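Local atomic coordinates of Rho guanine nucleotide exchange factor 3 (Mus musculus, PDB entry 2Z0Q), a protein that acts as a guanine nucleotide exchange factor for the small GTPases RhoA and RhoB, seen here as its tandem DH-PH domain fragment. Residues A[53-56]-A[57-61]; A[119-122]-A[123-127]. All coordinates share one frame; numbering follows the deposited sequence.

Overall arrangement
Both contacts belong to the DH domain, the helical part of this DH-PH fragment, and they lie in series along the chain. Contact 1 (53-61) covers the loop that leaves helix 15-51 and the first residues of helix 57-64; contact 2 (119-127) is the last part of helix 107-125 and the residues that leave it. Their centres are about 13 Å apart and they touch: E59 and K125 form a salt bridge, while M55 packs on L121 and K125. The start of one helix is thereby joined to the end of another. On its other flank contact 2 meets helix 180-213 and strand 266-271, which belongs to the mixed sheet of the PH part.

Contact 1: residues A[53-56]-A[57-61]; sequences SIMT and EQELN
The backbone N-H of T56 meets OE1 of E59, with T56 N to E59 OE1 at 2.8 Å and a nearly straight bond of 167°. OE1 is used on its anti side, and the donor lies 29° out of the carboxylate plane. The other carboxylate oxygen of E59, OE2, forms a salt bridge to K125 of helix 107-125, and two bonds through different oxygens fix the rotation of the group. In return for the bond to OE1, the amide N of E59 gives its hydrogen to OG1 of T56 at 2.9 Å, along an almost perfectly straight line. T56 places its hydroxyl there by turning OG1 between its own backbone N and carbonyl carbon (chi1 76°), which leaves CG2 of T56 beside the E59 carboxylate, 3.4 Å from OE1. The two side chains cross obliquely, and the residues trade side chain for backbone, which is the capping box: T56 is the N-cap of helix 57-64, and E59, three residues on, completes the exchange. The first turn then closes through the ordinary bond from L60 N to T56 O at 3.0 Å. M55, a selenomethionine in this crystal, comes in beside the box. Bent at chi3, its chain crosses the E59 side chain at about a right angle, CE of M55 3.3 Å from CB of E59, while CB of M55 rests 3.9 Å from CG of L60. M55 also reaches L121 and K125, and L60 packs on H46, M49 and L50 of helix 15-51.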
# COMPACT_ATOMS: atom_id res chain seq x y z
N SER A 53 -19.43 16.93 -6.53
CA SER A 53 -18.16 17.55 -6.94
C SER A 53 -17.13 17.66 -5.82
O SER A 53 -16.41 18.66 -5.74
CB SER A 53 -18.44 18.94 -7.51
OG SER A 53 -19.42 18.89 -8.53
N ILE A 54 -17.06 16.66 -4.95
CA ILE A 54 -16.11 16.65 -3.82
C ILE A 54 -14.65 16.64 -4.28
O ILE A 54 -13.76 17.12 -3.58
CB ILE A 54 -16.39 15.45 -2.92
CG1 ILE A 54 -17.84 15.51 -2.45
CG2 ILE A 54 -15.42 15.44 -1.71
CD1 ILE A 54 -18.29 14.27 -1.73
N MSE A 55 -14.41 16.08 -5.45
CA MSE A 55 -13.08 16.03 -6.05
C MSE A 55 -13.33 16.24 -7.53
O MSE A 55 -14.46 16.06 -8.00
CB MSE A 55 -12.42 14.67 -5.85
CG MSE A 55 -12.01 14.32 -4.42
SE MSE A 55 -10.90 12.69 -4.35
CE MSE A 55 -9.28 13.40 -5.04
N THR A 56 -12.31 16.58 -8.29
CA THR A 56 -12.51 16.77 -9.72
C THR A 56 -12.78 15.44 -10.43
O THR A 56 -12.54 14.36 -9.88
CB THR A 56 -11.30 17.46 -10.37
OG1 THR A 56 -10.23 16.51 -10.53
CG2 THR A 56 -10.83 18.62 -9.49
N GLU A 57 -13.31 15.52 -11.65
CA GLU A 57 -13.59 14.30 -12.39
C GLU A 57 -12.24 13.65 -12.62
O GLU A 57 -12.12 12.43 -12.60
CB GLU A 57 -14.24 14.61 -13.74
CG GLU A 57 -15.65 15.17 -13.62
CD GLU A 57 -16.37 15.27 -14.96
OE1 GLU A 57 -16.56 14.22 -15.61
OE2 GLU A 57 -16.73 16.41 -15.35
N GLN A 58 -11.23 14.47 -12.83
CA GLN A 58 -9.89 13.96 -13.06
C GLN A 58 -9.45 13.11 -11.85
O GLN A 58 -9.14 11.93 -12.00
CB GLN A 58 -8.92 15.13 -13.24
CG GLN A 58 -9.24 16.05 -14.42
CD GLN A 58 -10.46 16.94 -14.19
OE1 GLN A 58 -10.48 17.77 -13.27
NE2 GLN A 58 -11.48 16.77 -15.03
N GLU A 59 -9.44 13.74 -10.68
CA GLU A 59 -9.04 13.11 -9.42
C GLU A 59 -9.79 11.83 -9.06
O GLU A 59 -9.19 10.91 -8.52
CB GLU A 59 -9.18 14.11 -8.27
CG GLU A 59 -8.29 15.33 -8.40
CD GLU A 59 -8.61 16.40 -7.38
OE1 GLU A 59 -9.80 16.54 -7.01
OE2 GLU A 59 -7.69 17.12 -6.95
N LEU A 60 -11.09 11.80 -9.34
CA LEU A 60 -11.91 10.64 -9.05
C LEU A 60 -11.61 9.55 -10.05
O LEU A 60 -11.63 8.36 -9.70
CB LEU A 60 -13.41 10.99 -9.13
CG LEU A 60 -13.96 11.90 -8.04
CD1 LEU A 60 -15.41 12.28 -8.34
CD2 LEU A 60 -13.86 11.19 -6.70
N ASN A 61 -11.35 9.93 -11.29
CA ASN A 61 -11.05 8.95 -12.32
C ASN A 61 -9.73 8.28 -11.98
O ASN A 61 -9.56 7.08 -12.21
CB ASN A 61 -10.92 9.59 -13.71
CG ASN A 61 -12.26 10.07 -14.25
OD1 ASN A 61 -13.28 9.39 -14.12
ND2 ASN A 61 -12.25 11.22 -14.89

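Contact 2: residues A[119-122]-A[123-127]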
# COMPACT_ATOMS: atom_id res chain seq x y z
N LYS A 119 -2.37 6.78 -4.43
CA LYS A 119 -2.13 6.85 -3.00
C LYS A 119 -1.54 8.20 -2.63
O LYS A 119 -1.88 8.76 -1.59
CB LYS A 119 -1.17 5.75 -2.54
CG LYS A 119 -1.79 4.39 -2.56
CD LYS A 119 -0.84 3.33 -2.02
CE LYS A 119 -1.62 2.25 -1.30
NZ LYS A 119 -0.68 1.28 -0.70
N ALA A 120 -0.66 8.73 -3.47
CA ALA A 120 -0.05 10.03 -3.18
C ALA A 120 -1.15 11.10 -3.16
O ALA A 120 -1.18 11.97 -2.29
CB ALA A 120 1.00 10.38 -4.23
N LEU A 121 -2.03 11.05 -4.15
CA LEU A 121 -3.12 12.01 -4.23
C LEU A 121 -4.04 11.85 -3.03
O LEU A 121 -4.46 12.83 -2.40
CB LEU A 121 -3.93 11.79 -5.51
CG LEU A 121 -5.26 12.54 -5.57
CD1 LEU A 121 -5.01 14.04 -5.72
CD2 LEU A 121 -6.08 12.02 -6.72
N LEU A 122 -4.36 10.61 -2.69
CA LEU A 122 -5.24 10.34 -1.57
C LEU A 122 -4.63 10.85 -0.25
O LEU A 122 -5.36 11.37 0.59
CB LEU A 122 -5.50 8.83 -1.49
CG LEU A 122 -6.78 8.34 -0.81
CD1 LEU A 122 -7.98 9.20 -1.24
CD2 LEU A 122 -7.00 6.87 -1.20
N ASP A 123 -3.33 10.71 -0.07
CA ASP A 123 -2.69 11.19 1.15
C ASP A 123 -2.85 12.70 1.24
O ASP A 123 -2.99 13.28 2.31
CB ASP A 123 -1.18 10.89 1.17
CG ASP A 123 -0.85 9.43 1.42
OD1 ASP A 123 -1.74 8.69 1.89
OD2 ASP A 123 0.32 9.03 1.18
N HIS A 124 -2.82 13.36 0.10
CA HIS A 124 -2.95 14.79 0.12
C HIS A 124 -4.38 15.21 0.44
O HIS A 124 -4.58 16.16 1.21
CB HIS A 124 -2.52 15.36 -1.23
CG HIS A 124 -2.67 16.85 -1.32
ND1 HIS A 124 -2.00 17.71 -0.48
CD2 HIS A 124 -3.42 17.62 -2.14
CE1 HIS A 124 -2.34 18.96 -0.78
NE2 HIS A 124 -3.20 18.92 -1.78
N LYS A 125 -5.35 14.51 -0.13
CA LYS A 125 -6.77 14.80 0.06
C LYS A 125 -7.26 14.68 1.50
O LYS A 125 -8.24 15.32 1.86
CB LYS A 125 -7.63 13.91 -0.83
CG LYS A 125 -7.57 14.29 -2.30
CD LYS A 125 -8.27 15.63 -2.58
CE LYS A 125 -7.96 16.13 -4.00
NZ LYS A 125 -8.84 17.25 -4.46
N LYS A 126 -6.61 13.87 2.32
CA LYS A 126 -7.07 13.75 3.69
C LYS A 126 -6.84 15.07 4.43
O LYS A 126 -7.18 15.19 5.60
CB LYS A 126 -6.37 12.58 4.40
CG LYS A 126 -4.88 12.71 4.49
CD LYS A 126 -4.22 11.37 4.80
CE LYS A 126 -4.61 10.83 6.16
NZ LYS A 126 -3.80 9.62 6.51
N GLN A 127 -6.26 16.05 3.73
CA GLN A 127 -5.99 17.38 4.30
C GLN A 127 -7.19 18.30 4.01
O GLN A 127 -7.48 19.23 4.76
CB GLN A 127 -4.73 17.99 3.68
CG GLN A 127 -4.38 19.36 4.26
CD GLN A 127 -3.63 20.27 3.29
OE1 GLN A 127 -2.63 19.87 2.69
NE2 GLN A 127 -4.12 21.50 3.14
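L121 and K125, one helical turn apart, have side chains that lie side by side and point the same way, CD1 of L121 4.0 Å from CE of K125. The first torsion of the lysine (chi1 -72°), with CG anti to the carbonyl carbon, sets CG of K125 3.4 Å from the carbonyl O of L121; a bend at chi2 then redirects the chain and brings CE alongside the leucine methyl. That same carbonyl accepts the N-H of K125, with K125 N to L121 O at 3.0 Å, and also takes a weak second bond from H124 N. Before it, D123 N bonds to K119 O and H124 N to A120 O in the usual i to i+4 pattern. K126 N reaches L122 O at 3.3 Å, a longer link made just where helix 107-125 runs out. This is therefore the C-terminal end of an alpha-helix of the DH domain, the helical exchange-factor fold, and the residues around it spread to several sides. The carboxylate of D123 folds back alongside the previous turn, CG of D123 3.3 Å from K119 O; this is contact without a hydrogen bond, acceptor facing acceptor, and the carbonyl is bonded to D123 N instead. L122 turns to another side, onto W150, L153 and I63, whereas A120 meets Y209 and Y210 of helix 180-213 together with Y269 of strand 266-271, and H124 lies against L267 of the same strand. Further out, the polar end of K125 is taken up by E59, the capping-box partner of T56, and K119 NZ forms a salt bridge with OD1 of D154.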